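Local structure of lovastatin nonaketide synthase, polyketide synthase component (Aspergillus terreus, 7CPX) at residues A[129-133]-A[206-210]; A[624-629]-A[678-683]; A[1676-1680]-A[1711-1716]; A[1835-1839]-A[1851-1855]. The protein builds the nonaketide core of the cholesterol-lowering agent lovastatin as a homodimeric, multidomain iterative polyketide synthase that works with the partner protein LovC. The protein carries 2 engineered substitutions. All coordinates share one frame; numbering follows the deposited sequence.

Contact 1: A[129-133]-A[206-210]; sequences VGVMT and AGANL
Parallel strand pairing joins Val129 and Gly130 to Ala206 and Gly207 in the buried mixed sheet of the ketosynthase, a member of the thiolase fold. Gly130 sits opposite Gly207, and Gly130 uses both of its backbone polar atoms across the seam: its N donates to Ala206 O at 2.8 Å, while its O accepts from Ala208 N at 2.9 Å. The N-H...O angles, 161° and 160°, are nearly alike. Two facing glycines suit strands whose CA atoms, of Gly130 and Gly207, lie 4.3 Å apart. Small aliphatic residues fill the other face: CG2 of Val129 meets CB of Ala206 at 4.0 Å, and CG1 of Val131 meets CB of Ala208 at 3.9 Å. Helix 97-113 packs there through Leu102. Toward the C-terminal end of the pairing the contact turns polar. With CG anti to the backbone N (chi1 171°), Asn209 reaches across so that OD1 approaches Thr133 OG1, but the bond is modelled too short for its length to be trusted. Asn209 also makes weak bonds to Arg244 and Gly245, and touches Glu369. Chemically, an apolar, backbone-bonded seam thus gives way to a polar end, beside which Met132 lies about 5 Å, side chain to side chain, from the predicted nucleophile Cys181.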
loop_
_atom_site.group_PDB
_atom_site.type_symbol
_atom_site.label_atom_id
_atom_site.label_comp_id
_atom_site.label_asym_id
_atom_site.label_seq_id
_atom_site.Cartn_x
_atom_site.Cartn_y
_atom_site.Cartn_z
ATOM N N VAL A 129 33.913 16.393 -16.584
ATOM C CA VAL A 129 32.472 16.538 -16.736
ATOM C C VAL A 129 31.905 17.136 -15.458
ATOM O O VAL A 129 32.170 16.638 -14.358
ATOM C CB VAL A 129 31.805 15.189 -17.056
ATOM C CG1 VAL A 129 30.316 15.368 -17.281
ATOM C CG2 VAL A 129 32.445 14.574 -18.279
ATOM N N GLY A 130 31.125 18.200 -15.610
ATOM C CA GLY A 130 30.428 18.809 -14.500
ATOM C C GLY A 130 28.979 18.378 -14.450
ATOM O O GLY A 130 28.176 18.746 -15.313
ATOM N N VAL A 131 28.635 17.581 -13.446
ATOM C CA VAL A 131 27.279 17.093 -13.253
ATOM C C VAL A 131 26.890 17.326 -11.804
ATOM O O VAL A 131 27.663 17.034 -10.885
ATOM C CB VAL A 131 27.151 15.602 -13.619
ATOM C CG1 VAL A 131 27.587 15.375 -15.048
ATOM C CG2 VAL A 131 27.980 14.762 -12.680
ATOM N N MET A 132 25.688 17.855 -11.603
ATOM C CA MET A 132 25.178 18.167 -10.278
ATOM C C MET A 132 23.824 17.545 -9.988
ATOM O O MET A 132 23.499 17.347 -8.811
ATOM C CB MET A 132 25.061 19.691 -10.112
ATOM C CG MET A 132 24.470 20.167 -8.792
ATOM S SD MET A 132 23.766 21.816 -8.947
ATOM C CE MET A 132 22.047 21.472 -8.571
ATOM N N THR A 133 23.046 17.198 -11.008
ATOM C CA THR A 133 21.620 16.960 -10.843
ATOM C C THR A 133 21.223 15.592 -11.379
ATOM O O THR A 133 20.309 15.483 -12.203
ATOM C CB THR A 133 20.811 18.053 -11.539
ATOM O OG1 THR A 133 21.554 19.278 -11.533
ATOM C CG2 THR A 133 19.504 18.263 -10.810
ATOM N N ALA A 206 33.089 19.108 -20.309
ATOM C CA ALA A 206 31.683 18.852 -20.553
ATOM C C ALA A 206 30.880 19.174 -19.304
ATOM O O ALA A 206 31.415 19.330 -18.208
ATOM C CB ALA A 206 31.453 17.396 -20.976
ATOM N N GLY A 207 29.575 19.283 -19.499
ATOM C CA GLY A 207 28.655 19.494 -18.402
ATOM C C GLY A 207 27.313 18.913 -18.762
ATOM O O GLY A 207 26.932 18.873 -19.936
ATOM N N ALA A 208 26.587 18.460 -17.746
ATOM C CA ALA A 208 25.305 17.807 -17.980
ATOM C C ALA A 208 24.370 18.079 -16.816
ATOM O O ALA A 208 24.680 17.726 -15.675
ATOM C CB ALA A 208 25.490 16.302 -18.175
ATOM N N ASN A 209 23.233 18.703 -17.109
ATOM C CA ASN A 209 22.134 18.823 -16.165
ATOM C C ASN A 209 20.856 18.438 -16.887
ATOM O O ASN A 209 20.550 18.992 -17.947
ATOM C CB ASN A 209 22.019 20.237 -15.604
ATOM C CG ASN A 209 20.759 20.438 -14.789
ATOM O OD1 ASN A 209 20.715 20.119 -13.601
ATOM N ND2 ASN A 209 19.724 20.973 -15.425
ATOM N N LEU A 210 20.116 17.495 -16.319
ATOM C CA LEU A 210 18.904 16.989 -16.938
ATOM C C LEU A 210 17.784 16.925 -15.914
ATOM O O LEU A 210 18.020 16.779 -14.711
ATOM C CB LEU A 210 19.131 15.606 -17.550
ATOM C CG LEU A 210 20.107 15.575 -18.726
ATOM C CD1 LEU A 210 20.272 14.160 -19.221
ATOM C CD2 LEU A 210 19.634 16.477 -19.850
#

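Contact 2: A[624-629]-A[678-683]; sequences ATFSQP and AYLRGV
The Tyr679 ring receives Pro629 on one face, with CB of Pro629 standing 3.4 Å from the ring centroid of Tyr679 and 17° off the ring normal, a CH-pi contact. CB lies nearest the CD1–CE1 side, and the pyrrolidine and phenol cross at about a right angle. Tyrosine suits this place because its flat electron-rich surface accepts the slightly acidic C-H groups of proline. Two further flat groups, the Gln628 amide and the Arg681 guanidinium, are turned 78° against each other, so they do not stack. Instead, OE1 of Gln628 approaches the aliphatic start of the arginine, 3.3 Å from CG of Arg681, the two chains crossing at a slant. The Gln628 chain, extended beyond CG, sends its NE2 to a hydrogen bond with Gln566, while the arginine makes a cation-pi contact with Tyr774 of helix 768-780. In this MAT domain Gln628 also touches the GxSxG turn, probably the nucleophile elbow, and its backbone O accepts a bond from Ser657. Between these pairs the two helical segments, whose axes run nearly antiparallel (156°), approach to 7.7 Å. Gly682, having no side chain, allows its CA to lie 3.7 Å from CA of Thr625. At the end of the helix, the Val683 and Thr625 side chains cross at about a right angle, CG1 of Val683 lying 3.5 Å from CG2 of Thr625. Pro629 lacks an N-H and the helix kinks there, while its ring supplies the apolar surface that meets Tyr679. The chemistry is thus close apolar packing, with Gln628 NE2 and the Arg681 guanidinium partnered elsewhere.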
loop_
_atom_site.group_PDB
_atom_site.type_symbol
_atom_site.label_atom_id
_atom_site.label_comp_id
_atom_site.label_asym_id
_atom_site.label_seq_id
_atom_site.Cartn_x
_atom_site.Cartn_y
_atom_site.Cartn_z
ATOM N N ALA A 624 49.451 5.583 -83.295
ATOM C CA ALA A 624 50.525 5.282 -82.355
ATOM C C ALA A 624 51.189 6.563 -81.865
ATOM O O ALA A 624 51.360 6.765 -80.656
ATOM C CB ALA A 624 51.553 4.360 -83.010
ATOM N N THR A 625 51.512 7.466 -82.797
ATOM C CA THR A 625 52.252 8.678 -82.460
ATOM C C THR A 625 51.564 9.479 -81.367
ATOM O O THR A 625 52.229 10.198 -80.614
ATOM C CB THR A 625 52.424 9.553 -83.705
ATOM O OG1 THR A 625 51.136 9.945 -84.198
ATOM C CG2 THR A 625 53.171 8.802 -84.795
ATOM N N PHE A 626 50.242 9.386 -81.277
ATOM C CA PHE A 626 49.471 10.075 -80.250
ATOM C C PHE A 626 48.868 9.130 -79.226
ATOM O O PHE A 626 48.831 9.456 -78.040
ATOM C CB PHE A 626 48.351 10.893 -80.900
ATOM C CG PHE A 626 48.823 11.779 -82.016
ATOM C CD1 PHE A 626 49.993 12.510 -81.891
ATOM C CD2 PHE A 626 48.105 11.869 -83.197
ATOM C CE1 PHE A 626 50.432 13.322 -82.918
ATOM C CE2 PHE A 626 48.539 12.680 -84.227
ATOM C CZ PHE A 626 49.704 13.407 -84.088
ATOM N N SER A 627 48.403 7.955 -79.654
ATOM C CA SER A 627 47.790 7.019 -78.717
ATOM C C SER A 627 48.790 6.555 -77.666
ATOM O O SER A 627 48.455 6.472 -76.478
ATOM C CB SER A 627 47.212 5.822 -79.472
ATOM O OG SER A 627 48.223 5.128 -80.178
ATOM N N GLN A 628 50.029 6.246 -78.078
ATOM C CA GLN A 628 51.013 5.777 -77.102
ATOM C C GLN A 628 51.370 6.878 -76.112
ATOM O O GLN A 628 51.173 6.687 -74.897
ATOM C CB GLN A 628 52.244 5.226 -77.824
ATOM C CG GLN A 628 51.968 3.976 -78.640
ATOM C CD GLN A 628 53.163 3.547 -79.466
ATOM O OE1 GLN A 628 54.183 4.235 -79.506
ATOM N NE2 GLN A 628 53.043 2.404 -80.132
ATOM N N PRO A 629 51.885 8.034 -76.537
ATOM C CA PRO A 629 52.165 9.098 -75.562
ATOM C C PRO A 629 50.929 9.589 -74.834
ATOM O O PRO A 629 51.042 10.022 -73.684
ATOM C CB PRO A 629 52.802 10.203 -76.414
ATOM C CG PRO A 629 52.369 9.927 -77.798
ATOM C CD PRO A 629 52.228 8.444 -77.909
ATOM N N ALA A 678 57.768 7.475 -74.434
ATOM C CA ALA A 678 56.485 7.179 -75.063
ATOM C C ALA A 678 56.333 7.944 -76.372
ATOM O O ALA A 678 55.919 7.380 -77.393
ATOM C CB ALA A 678 55.342 7.513 -74.107
ATOM N N TYR A 679 56.674 9.234 -76.364
ATOM C CA TYR A 679 56.605 10.017 -77.594
ATOM C C TYR A 679 57.568 9.475 -78.644
ATOM O O TYR A 679 57.224 9.391 -79.829
ATOM C CB TYR A 679 56.904 11.488 -77.306
ATOM C CG TYR A 679 55.705 12.283 -76.838
ATOM C CD1 TYR A 679 54.660 12.574 -77.705
ATOM C CD2 TYR A 679 55.625 12.756 -75.535
ATOM C CE1 TYR A 679 53.566 13.307 -77.286
ATOM C CE2 TYR A 679 54.534 13.489 -75.108
ATOM C CZ TYR A 679 53.507 13.761 -75.986
ATOM O OH TYR A 679 52.419 14.490 -75.567
ATOM N N LEU A 680 58.780 9.101 -78.228
ATOM C CA LEU A 680 59.748 8.551 -79.170
ATOM C C LEU A 680 59.231 7.263 -79.800
ATOM O O LEU A 680 59.346 7.065 -81.015
ATOM C CB LEU A 680 61.078 8.302 -78.458
ATOM C CG LEU A 680 62.249 7.825 -79.319
ATOM C CD1 LEU A 680 62.756 8.945 -80.213
ATOM C CD2 LEU A 680 63.366 7.286 -78.437
ATOM N N ARG A 681 58.656 6.377 -78.985
ATOM C CA ARG A 681 58.107 5.130 -79.504
ATOM C C ARG A 681 56.905 5.383 -80.401
ATOM O O ARG A 681 56.641 4.598 -81.319
ATOM C CB ARG A 681 57.726 4.210 -78.343
ATOM C CG ARG A 681 57.092 2.889 -78.753
ATOM C CD ARG A 681 57.943 2.124 -79.754
ATOM N NE ARG A 681 57.456 2.283 -81.119
ATOM C CZ ARG A 681 57.846 1.543 -82.149
ATOM N NH1 ARG A 681 58.737 0.575 -82.007
ATOM N NH2 ARG A 681 57.328 1.778 -83.350
ATOM N N GLY A 682 56.165 6.466 -80.154
ATOM C CA GLY A 682 55.068 6.809 -81.042
ATOM C C GLY A 682 55.531 7.013 -82.472
ATOM O O GLY A 682 54.879 6.558 -83.417
ATOM N N VAL A 683 56.662 7.687 -82.650
ATOM C CA VAL A 683 57.229 7.919 -83.974
ATOM C C VAL A 683 58.446 7.024 -84.182
ATOM O O VAL A 683 58.356 5.801 -84.075
ATOM C CB VAL A 683 57.604 9.401 -84.171
ATOM C CG1 VAL A 683 56.353 10.252 -84.334
ATOM C CG2 VAL A 683 58.450 9.904 -83.008
#

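Contact 3: A[1676-1680]-A[1711-1716]; sequences LVDLL and EATKLL
Leu1676 holds CG roughly opposite the backbone N (chi1 -175°), and Leu1679 and Leu1680 do likewise, a setting that swings their branched ends out to meet helix 1705-1719. Leu1676 lays CG against CB of Ala1712 at 3.5 Å, and Leu1680 approaches the same methyl from the other end of its turn, CB of Leu1680 to CB of Ala1712 being 3.6 Å. Alanine suits this spot because its lone methyl fits between two leucines without pushing the helices apart. Farther along, CG of Leu1679 meets CD2 of Leu1715 at 3.7 Å, while CD2 of Leu1679 lies 4.0 Å from CB of Leu1716, crossing that side chain at about a right angle. Thr1713, although it borders Leu1676, spends its hydroxyl on the backbone O of Thr1709 one turn earlier. Glu1711 and Lys1714 form a salt bridge along their own helix, and the lysine also bonds to Met2254 O. The axes of the two segments cross at 67°, 8.5 Å apart at closest approach. Each helix follows a strand of a largely parallel sheet, 1670-1673 or 1689-1693, as the helical part of a crossover connection. Phe1691 and Met1693 of strand 1689-1693 lie beneath the leucines, so helix-helix and helix-sheet packing merge.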
loop_
_atom_site.group_PDB
_atom_site.type_symbol
_atom_site.label_atom_id
_atom_site.label_comp_id
_atom_site.label_asym_id
_atom_site.label_seq_id
_atom_site.Cartn_x
_atom_site.Cartn_y
_atom_site.Cartn_z
ATOM N N LEU A 1676 -46.746 42.235 64.498
ATOM C CA LEU A 1676 -45.874 42.973 63.593
ATOM C C LEU A 1676 -46.569 44.214 63.045
ATOM O O LEU A 1676 -45.914 45.236 62.802
ATOM C CB LEU A 1676 -45.417 42.061 62.454
ATOM C CG LEU A 1676 -44.393 42.642 61.478
ATOM C CD1 LEU A 1676 -43.176 43.176 62.213
ATOM C CD2 LEU A 1676 -43.975 41.602 60.452
ATOM N N VAL A 1677 -47.887 44.148 62.847
ATOM C CA VAL A 1677 -48.635 45.342 62.463
ATOM C C VAL A 1677 -48.519 46.402 63.548
ATOM O O VAL A 1677 -48.408 47.600 63.260
ATOM C CB VAL A 1677 -50.105 44.986 62.170
ATOM C CG1 VAL A 1677 -50.193 44.033 60.990
ATOM C CG2 VAL A 1677 -50.776 44.386 63.402
ATOM N N ASP A 1678 -48.544 45.981 64.815
ATOM C CA ASP A 1678 -48.328 46.923 65.907
ATOM C C ASP A 1678 -46.934 47.527 65.831
ATOM O O ASP A 1678 -46.744 48.713 66.129
ATOM C CB ASP A 1678 -48.542 46.228 67.252
ATOM C CG ASP A 1678 -49.921 45.612 67.377
ATOM O OD1 ASP A 1678 -50.871 46.148 66.769
ATOM O OD2 ASP A 1678 -50.055 44.591 68.083
ATOM N N LEU A 1679 -45.942 46.727 65.433
ATOM C CA LEU A 1679 -44.603 47.267 65.225
ATOM C C LEU A 1679 -44.617 48.339 64.145
ATOM O O LEU A 1679 -43.977 49.386 64.290
ATOM C CB LEU A 1679 -43.635 46.145 64.849
ATOM C CG LEU A 1679 -42.163 46.546 64.738
ATOM C CD1 LEU A 1679 -41.578 46.818 66.114
ATOM C CD2 LEU A 1679 -41.365 45.475 64.013
ATOM N N LEU A 1680 -45.341 48.091 63.051
ATOM C CA LEU A 1680 -45.496 49.123 62.031
ATOM C C LEU A 1680 -46.143 50.373 62.607
ATOM O O LEU A 1680 -45.855 51.487 62.156
ATOM C CB LEU A 1680 -46.321 48.588 60.861
ATOM C CG LEU A 1680 -46.654 49.586 59.749
ATOM C CD1 LEU A 1680 -45.389 50.221 59.193
ATOM C CD2 LEU A 1680 -47.438 48.905 58.639
ATOM N N GLU A 1711 -45.187 45.681 54.604
ATOM C CA GLU A 1711 -44.553 46.960 54.909
ATOM C C GLU A 1711 -43.982 46.949 56.320
ATOM O O GLU A 1711 -42.921 47.531 56.581
ATOM C CB GLU A 1711 -45.562 48.097 54.746
ATOM C CG GLU A 1711 -46.255 48.126 53.393
ATOM C CD GLU A 1711 -45.285 48.311 52.243
ATOM O OE1 GLU A 1711 -44.131 48.717 52.495
ATOM O OE2 GLU A 1711 -45.676 48.050 51.086
ATOM N N ALA A 1712 -44.677 46.288 57.246
ATOM C CA ALA A 1712 -44.151 46.134 58.595
ATOM C C ALA A 1712 -42.855 45.334 58.584
ATOM O O ALA A 1712 -41.933 45.620 59.353
ATOM C CB ALA A 1712 -45.192 45.458 59.484
ATOM N N THR A 1713 -42.772 44.320 57.721
ATOM C CA THR A 1713 -41.530 43.566 57.583
ATOM C C THR A 1713 -40.417 44.446 57.029
ATOM O O THR A 1713 -39.266 44.353 57.469
ATOM C CB THR A 1713 -41.752 42.354 56.679
ATOM O OG1 THR A 1713 -42.830 41.560 57.194
ATOM C CG2 THR A 1713 -40.495 41.505 56.607
ATOM N N LYS A 1714 -40.738 45.289 56.046
ATOM C CA LYS A 1714 -39.755 46.252 55.556
ATOM C C LYS A 1714 -39.231 47.113 56.699
ATOM O O LYS A 1714 -38.020 47.322 56.839
ATOM C CB LYS A 1714 -40.368 47.150 54.485
ATOM C CG LYS A 1714 -40.712 46.484 53.178
ATOM C CD LYS A 1714 -41.001 47.553 52.138
ATOM C CE LYS A 1714 -42.000 47.086 51.110
ATOM N NZ LYS A 1714 -42.366 48.171 50.159
ATOM N N LEU A 1715 -40.146 47.638 57.514
ATOM C CA LEU A 1715 -39.751 48.475 58.642
ATOM C C LEU A 1715 -38.888 47.693 59.627
ATOM O O LEU A 1715 -37.906 48.221 60.163
ATOM C CB LEU A 1715 -41.000 49.031 59.326
ATOM C CG LEU A 1715 -40.851 49.611 60.732
ATOM C CD1 LEU A 1715 -41.721 50.846 60.889
ATOM C CD2 LEU A 1715 -41.216 48.567 61.777
ATOM N N LEU A 1716 -39.245 46.433 59.874
ATOM C CA LEU A 1716 -38.455 45.588 60.762
ATOM C C LEU A 1716 -37.034 45.431 60.239
ATOM O O LEU A 1716 -36.063 45.562 60.993
ATOM C CB LEU A 1716 -39.135 44.225 60.907
ATOM C CG LEU A 1716 -38.276 43.042 61.358
ATOM C CD1 LEU A 1716 -37.668 43.299 62.719
ATOM C CD2 LEU A 1716 -39.113 41.777 61.378
#

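Contact 4: A[1835-1839]-A[1851-1855]; sequences RAPVA and LESAE
Ala1839 and Glu1852 form an antiparallel hydrogen-bonded pair: Ala1839 N donates to Glu1852 O at 2.9 Å, and Glu1852 N returns the bond to Ala1839 O at 2.9 Å. The first of these donors lies nearly in line with the C=O bond of its acceptor. Next to them, Val1838 faces Ser1853 in a non-hydrogen-bonded pair. A third bond runs from Ala1854 N to Pro1837 O at 2.8 Å, with the donor 45° above the carbonyl plane, as the chain leaves regular strand geometry. Proline suits this position, before the strand proper, since it has no N-H to offer yet still supplies a carbonyl. Small side chains close the seam: CB of Ala1854 lies 3.7 Å from CB of Ala1839 and 3.8 Å from CB of Pro1837. On the face that Val1838 shares with Ser1853, Val1838 directs CG1 toward CB of Leu1851, 3.9 Å away, and the two branched chains cross obliquely. Glu1852 carries its CG between the backbone N and the carbonyl carbon (chi1 67°), which lays CG 3.5 Å from Ala1839 O before the extended chain continues outward. In the next shell its OE2 accepts from Gln1841 and forms a salt bridge with Arg2145, two partners that should favour the charged carboxylate. Val1838 N is hydrogen-bonded to Ser1914 OG, Ile1831 of strand 1828-1832 touches Val1838 and Ser1853, and Arg2143 pairs by backbone with Leu1851 and Ser1853. The whole is the open end of a beta hairpin, strands 1838-1842 and 1849-1853, joined by a short loop.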
loop_
_atom_site.group_PDB
_atom_site.type_symbol
_atom_site.label_atom_id
_atom_site.label_comp_id
_atom_site.label_asym_id
_atom_site.label_seq_id
_atom_site.Cartn_x
_atom_site.Cartn_y
_atom_site.Cartn_z
ATOM N N ARG A 1835 -30.646 -8.611 49.128
ATOM C CA ARG A 1835 -31.859 -7.891 49.480
ATOM C C ARG A 1835 -32.161 -6.720 48.558
ATOM O O ARG A 1835 -33.273 -6.183 48.621
ATOM C CB ARG A 1835 -31.770 -7.378 50.925
ATOM C CG ARG A 1835 -31.678 -8.488 51.960
ATOM C CD ARG A 1835 -31.363 -7.938 53.339
ATOM N NE ARG A 1835 -30.032 -7.346 53.396
ATOM C CZ ARG A 1835 -29.515 -6.766 54.471
ATOM N NH1 ARG A 1835 -30.194 -6.675 55.604
ATOM N NH2 ARG A 1835 -28.286 -6.262 54.408
ATOM N N ALA A 1836 -31.218 -6.311 47.710
ATOM C CA ALA A 1836 -31.441 -5.247 46.748
ATOM C C ALA A 1836 -31.359 -5.808 45.337
ATOM O O ALA A 1836 -30.419 -6.556 45.037
ATOM C CB ALA A 1836 -30.408 -4.131 46.924
ATOM N N PRO A 1837 -32.302 -5.489 44.450
ATOM C CA PRO A 1837 -32.228 -6.027 43.083
ATOM C C PRO A 1837 -30.936 -5.620 42.396
ATOM O O PRO A 1837 -30.643 -4.433 42.232
ATOM C CB PRO A 1837 -33.455 -5.417 42.395
ATOM C CG PRO A 1837 -34.389 -5.093 43.499
ATOM C CD PRO A 1837 -33.532 -4.707 44.662
ATOM N N VAL A 1838 -30.159 -6.622 41.993
ATOM C CA VAL A 1838 -28.913 -6.420 41.266
ATOM C C VAL A 1838 -28.958 -7.286 40.018
ATOM O O VAL A 1838 -29.067 -8.515 40.116
ATOM C CB VAL A 1838 -27.684 -6.762 42.120
ATOM C CG1 VAL A 1838 -26.432 -6.747 41.269
ATOM C CG2 VAL A 1838 -27.559 -5.783 43.269
ATOM N N ALA A 1839 -28.856 -6.653 38.855
ATOM C CA ALA A 1839 -28.932 -7.343 37.578
ATOM C C ALA A 1839 -27.542 -7.543 36.994
ATOM O O ALA A 1839 -26.712 -6.630 36.996
ATOM C CB ALA A 1839 -29.798 -6.559 36.594
ATOM N N LEU A 1851 -22.274 -6.435 37.228
ATOM C CA LEU A 1851 -23.370 -6.264 38.169
ATOM C C LEU A 1851 -23.770 -4.797 38.218
ATOM O O LEU A 1851 -22.911 -3.916 38.329
ATOM C CB LEU A 1851 -22.960 -6.749 39.558
ATOM C CG LEU A 1851 -22.562 -8.221 39.660
ATOM C CD1 LEU A 1851 -21.998 -8.534 41.037
ATOM C CD2 LEU A 1851 -23.752 -9.111 39.357
ATOM N N GLU A 1852 -25.072 -4.532 38.135
ATOM C CA GLU A 1852 -25.578 -3.172 38.215
ATOM C C GLU A 1852 -26.832 -3.155 39.073
ATOM O O GLU A 1852 -27.479 -4.181 39.283
ATOM C CB GLU A 1852 -25.880 -2.591 36.827
ATOM C CG GLU A 1852 -27.035 -3.261 36.100
ATOM C CD GLU A 1852 -27.404 -2.543 34.818
ATOM O OE1 GLU A 1852 -26.659 -1.626 34.416
ATOM O OE2 GLU A 1852 -28.442 -2.892 34.215
ATOM N N SER A 1853 -27.161 -1.975 39.585
ATOM C CA SER A 1853 -28.355 -1.834 40.406
ATOM C C SER A 1853 -29.599 -1.978 39.541
ATOM O O SER A 1853 -29.757 -1.277 38.537
ATOM C CB SER A 1853 -28.354 -0.485 41.118
ATOM O OG SER A 1853 -29.508 -0.342 41.928
ATOM N N ALA A 1854 -30.488 -2.889 39.935
ATOM C CA ALA A 1854 -31.722 -3.155 39.213
ATOM C C ALA A 1854 -32.940 -2.568 39.914
ATOM O O ALA A 1854 -34.072 -2.949 39.601
ATOM C CB ALA A 1854 -31.904 -4.660 39.022
ATOM N N GLU A 1855 -32.730 -1.654 40.858
ATOM C CA GLU A 1855 -33.838 -1.078 41.606
ATOM C C GLU A 1855 -34.847 -0.445 40.658
ATOM O O GLU A 1855 -34.501 0.435 39.864
ATOM C CB GLU A 1855 -33.312 -0.041 42.594
ATOM C CG GLU A 1855 -32.444 -0.622 43.696
ATOM C CD GLU A 1855 -31.841 0.447 44.584
ATOM O OE1 GLU A 1855 -31.970 1.643 44.247
ATOM O OE2 GLU A 1855 -31.238 0.092 45.619
#

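From the N terminus the four contacts follow one another in series, and none nests in or crosses another. Contact 1 closes a loop of 72 residues within the ketosynthase sheet. Contact 2 brings together two helices of the MAT domain across 48 residues; its centre lies about 70 Å from that of contact 1. Much later, contact 3 closes 30 residues between consecutive crossover helices of a largely parallel sheet. Contact 4 spans just 11 residues and ties a hairpin together. Contacts 3 and 4 lie opposite contacts 1 and 2 about the chain's centre, and centres 2 and 3 stand about 175 Å apart. Each contact thus lies within its own part of the multidomain chain, and none touches another.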